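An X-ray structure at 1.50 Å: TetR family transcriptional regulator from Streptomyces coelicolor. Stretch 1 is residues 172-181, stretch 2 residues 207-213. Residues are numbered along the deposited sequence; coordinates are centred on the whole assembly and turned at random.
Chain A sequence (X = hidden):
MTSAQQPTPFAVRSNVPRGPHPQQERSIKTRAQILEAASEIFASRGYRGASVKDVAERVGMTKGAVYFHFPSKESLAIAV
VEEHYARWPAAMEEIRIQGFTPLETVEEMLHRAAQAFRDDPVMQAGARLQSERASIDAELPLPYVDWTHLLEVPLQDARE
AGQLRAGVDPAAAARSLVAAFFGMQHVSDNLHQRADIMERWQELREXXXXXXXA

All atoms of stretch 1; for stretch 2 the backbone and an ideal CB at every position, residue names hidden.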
# COMPACT_ATOMS: atom_id res chain seq x y z
N ALA A 172 -7.29 -4.23 16.65
CA ALA A 172 -7.16 -4.98 15.42
C ALA A 172 -7.97 -4.39 14.30
O ALA A 172 -7.50 -4.33 13.18
CB ALA A 172 -7.55 -6.40 15.66
N ALA A 173 -9.17 -3.94 14.60
CA ALA A 173 -10.03 -3.28 13.62
C ALA A 173 -9.40 -1.99 13.12
O ALA A 173 -9.47 -1.70 11.92
CB ALA A 173 -11.39 -3.03 14.20
N ALA A 174 -8.75 -1.24 13.99
CA ALA A 174 -8.13 0.01 13.61
C ALA A 174 -6.98 -0.33 12.66
O ALA A 174 -6.82 0.30 11.64
CB ALA A 174 -7.60 0.75 14.83
N ARG A 175 -6.11 -1.27 13.04
CA ARG A 175 -5.04 -1.66 12.14
C ARG A 175 -5.53 -2.12 10.78
O ARG A 175 -4.98 -1.75 9.74
CB ARG A 175 -4.19 -2.77 12.74
CG ARG A 175 -3.29 -2.34 13.89
CD ARG A 175 -2.43 -3.50 14.35
NE ARG A 175 -3.13 -4.64 14.93
CZ ARG A 175 -3.36 -4.80 16.24
NH1 ARG A 175 -3.04 -3.85 17.12
NH2 ARG A 175 -3.95 -5.89 16.63
N SER A 176 -6.55 -2.96 10.78
CA SER A 176 -7.09 -3.54 9.53
C SER A 176 -7.65 -2.44 8.63
O SER A 176 -7.48 -2.43 7.41
CB SER A 176 -8.14 -4.59 9.80
OG SER A 176 -7.58 -5.73 10.51
N LEU A 177 -8.40 -1.54 9.24
CA LEU A 177 -9.00 -0.43 8.48
C LEU A 177 -7.93 0.47 7.86
O LEU A 177 -7.98 0.87 6.68
CB LEU A 177 -9.91 0.40 9.35
CG LEU A 177 -11.31 -0.18 9.55
CD1 LEU A 177 -11.96 0.56 10.73
CD2 LEU A 177 -12.17 -0.14 8.30
N VAL A 178 -6.93 0.81 8.64
CA VAL A 178 -5.87 1.71 8.13
C VAL A 178 -5.10 1.01 7.01
O VAL A 178 -4.85 1.60 5.97
CB VAL A 178 -4.95 2.22 9.26
CG1 VAL A 178 -3.66 2.89 8.72
CG2 VAL A 178 -5.73 3.15 10.18
N ALA A 179 -4.71 -0.24 7.23
CA ALA A 179 -3.94 -0.95 6.19
C ALA A 179 -4.78 -1.14 4.93
O ALA A 179 -4.29 -0.93 3.80
CB ALA A 179 -3.49 -2.29 6.68
N ALA A 180 -6.04 -1.53 5.09
CA ALA A 180 -6.90 -1.74 3.90
C ALA A 180 -7.14 -0.43 3.13
O ALA A 180 -7.11 -0.40 1.89
CB ALA A 180 -8.17 -2.33 4.32
N PHE A 181 -7.46 0.63 3.87
CA PHE A 181 -7.67 1.93 3.26
C PHE A 181 -6.38 2.41 2.56
O PHE A 181 -6.39 2.85 1.42
CB PHE A 181 -8.14 2.96 4.31
CG PHE A 181 -8.47 4.29 3.71
CD1 PHE A 181 -7.45 5.16 3.37
CD2 PHE A 181 -9.76 4.61 3.36
CE1 PHE A 181 -7.71 6.36 2.76
CE2 PHE A 181 -10.03 5.81 2.73
CZ PHE A 181 -9.01 6.70 2.46
N UNK A 207 -17.64 -4.14 2.59
CA UNK A 207 -17.24 -5.39 3.22
C UNK A 207 -16.73 -5.17 4.65
O UNK A 207 -17.13 -5.87 5.58
CB UNK A 207 -16.16 -6.08 2.38
N UNK A 208 -15.84 -4.20 4.83
CA UNK A 208 -15.23 -4.02 6.15
C UNK A 208 -16.26 -3.66 7.17
O UNK A 208 -16.24 -4.21 8.26
CB UNK A 208 -14.14 -2.94 6.11
N UNK A 209 -17.15 -2.72 6.86
CA UNK A 209 -18.14 -2.30 7.85
C UNK A 209 -19.25 -3.33 8.05
O UNK A 209 -19.75 -3.44 9.16
CB UNK A 209 -18.75 -0.96 7.43
N UNK A 210 -19.53 -4.14 7.04
CA UNK A 210 -20.45 -5.28 7.22
C UNK A 210 -19.89 -6.22 8.29
O UNK A 210 -20.65 -6.71 9.17
CB UNK A 210 -20.66 -6.03 5.90
N UNK A 211 -18.57 -6.40 8.25
CA UNK A 211 -17.88 -7.28 9.20
C UNK A 211 -17.69 -6.67 10.59
O UNK A 211 -17.46 -7.40 11.56
CB UNK A 211 -16.51 -7.66 8.63
N UNK A 212 -17.72 -5.34 10.71
CA UNK A 212 -17.52 -4.66 11.99
C UNK A 212 -18.82 -4.46 12.74
O UNK A 212 -18.82 -4.42 13.95
CB UNK A 212 -16.84 -3.31 11.77
N UNK A 213 -19.90 -4.23 12.02
CA UNK A 213 -21.18 -3.91 12.72
C UNK A 213 -21.82 -5.10 13.40
O UNK A 213 -22.02 -6.18 12.82
CB UNK A 213 -22.19 -3.32 11.73

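The two stretches pack as nearly antiparallel helices, their axes inclined at 172° and 11.5 Å apart at closest approach. The surface that stretch 1 turns toward its partner is made of A173, S176, L177 and A180: small residues around one leucine, with no charged group among them. Any side chain that reaches it must therefore rely mainly on apolar packing.

Position 207 has helical angles (-67/-48), and its ideal CB has nothing of stretch 1 nearby. The contact sets no requirement here, and many helix-compatible residues would do. The deposited residue is L207, whose side chain is out of reach of stretch 1.

Position 208 is the most constrained. Its CA lies 7.6 Å from L177 CA, its CA-to-CB bond points toward stretch 1, and the ideal CB is already 4.1 Å from L177 CD2. Beyond it the small side chains of S176 and A180 leave a shallow groove beside the leucine. A long, flexible apolar chain such as methionine would suit this site best; leucine would also pack against L177 but reach less far into the groove, and alanine would touch L177 but leave the groove largely unfilled. The deposited residue is M208, with all three chi angles in m. This conformation carries its terminal methyl into the groove, where M208 CE lies 3.9 Å from L177 CD2, 4.2 Å from A180 CB and 3.8 Å from the backbone S176 O. One methyl thus touches three residues of the facing helix, S176, L177 and A180, including a carbonyl oxygen, S176 O, that already accepts a hydrogen bond from A180 N.

At position 209 the CA-to-CB bond points sideways, and the ideal CB finds no close neighbour in stretch 1. A short side chain would miss the contact, whereas a long apolar or aromatic one could turn back to the tip of L177. F209 does so: with chi1 at -75°, its ring approaches obliquely and places F209 CE2 4.0 Å from L177 CD2.

Positions 210 and 211 are out of reach of stretch 1, which leaves their choice open. They hold F210 and A211, and neither side chain reaches stretch 1.

Position 212 points toward stretch 1, with its CA 7.8 Å from A173 CA. The ideal CB has no close neighbour there, so space remains between the backbones, bordered by A173 CB and L177 CD1. A medium-sized apolar residue, such as leucine, isoleucine or methionine, could bridge it; alanine would stop short. L212 is found here, in the m,t rotamer, and its two methyls reach different partners: L212 CD2 lies 3.7 Å from A173 CB, while L212 CD1 lies 4.0 Å from L177 CD1.

Position 213 leaves the helical range (-73/131), and its ideal CB meets nothing of stretch 1. Almost any residue, including a polar or charged one, would fit. The deposited R213 stays out of reach of stretch 1, leaving M208, F209 and L212 to form the contact, which buries 262 Å² without a cross-stretch hydrogen bond.

Stretch 2 (207-213) LMFFALR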
# COMPACT_ATOMS: atom_id res chain seq x y z
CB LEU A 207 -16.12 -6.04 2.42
CG LEU A 207 -16.40 -6.41 0.97
CD1 LEU A 207 -15.13 -6.94 0.32
CD2 LEU A 207 -17.52 -7.42 0.87
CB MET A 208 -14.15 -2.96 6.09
CG MET A 208 -13.13 -3.36 5.06
SD MET A 208 -11.97 -4.55 5.69
CE MET A 208 -11.04 -3.69 7.00
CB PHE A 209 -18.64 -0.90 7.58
CG PHE A 209 -17.63 0.13 7.96
CD1 PHE A 209 -17.52 0.60 9.27
CD2 PHE A 209 -16.70 0.52 7.02
CE1 PHE A 209 -16.52 1.51 9.60
CE2 PHE A 209 -15.73 1.44 7.36
CZ PHE A 209 -15.62 1.90 8.64
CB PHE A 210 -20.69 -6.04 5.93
CG PHE A 210 -21.63 -7.19 6.10
CD1 PHE A 210 -21.16 -8.45 6.48
CD2 PHE A 210 -22.96 -7.00 5.89
CE1 PHE A 210 -22.04 -9.50 6.64
CE2 PHE A 210 -23.85 -8.04 6.05
CZ PHE A 210 -23.39 -9.28 6.45
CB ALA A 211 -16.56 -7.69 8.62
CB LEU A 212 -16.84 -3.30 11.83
CG LEU A 212 -15.39 -3.43 11.36
CD1 LEU A 212 -14.93 -2.06 10.93
CD2 LEU A 212 -14.48 -3.99 12.42
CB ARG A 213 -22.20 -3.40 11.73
CG ARG A 213 -21.95 -2.02 11.22
CD ARG A 213 -23.20 -1.54 10.50
NE ARG A 213 -23.80 -2.63 9.73
CZ ARG A 213 -23.52 -2.91 8.46
NH1 ARG A 213 -22.64 -2.16 7.75
NH2 ARG A 213 -24.15 -3.94 7.89
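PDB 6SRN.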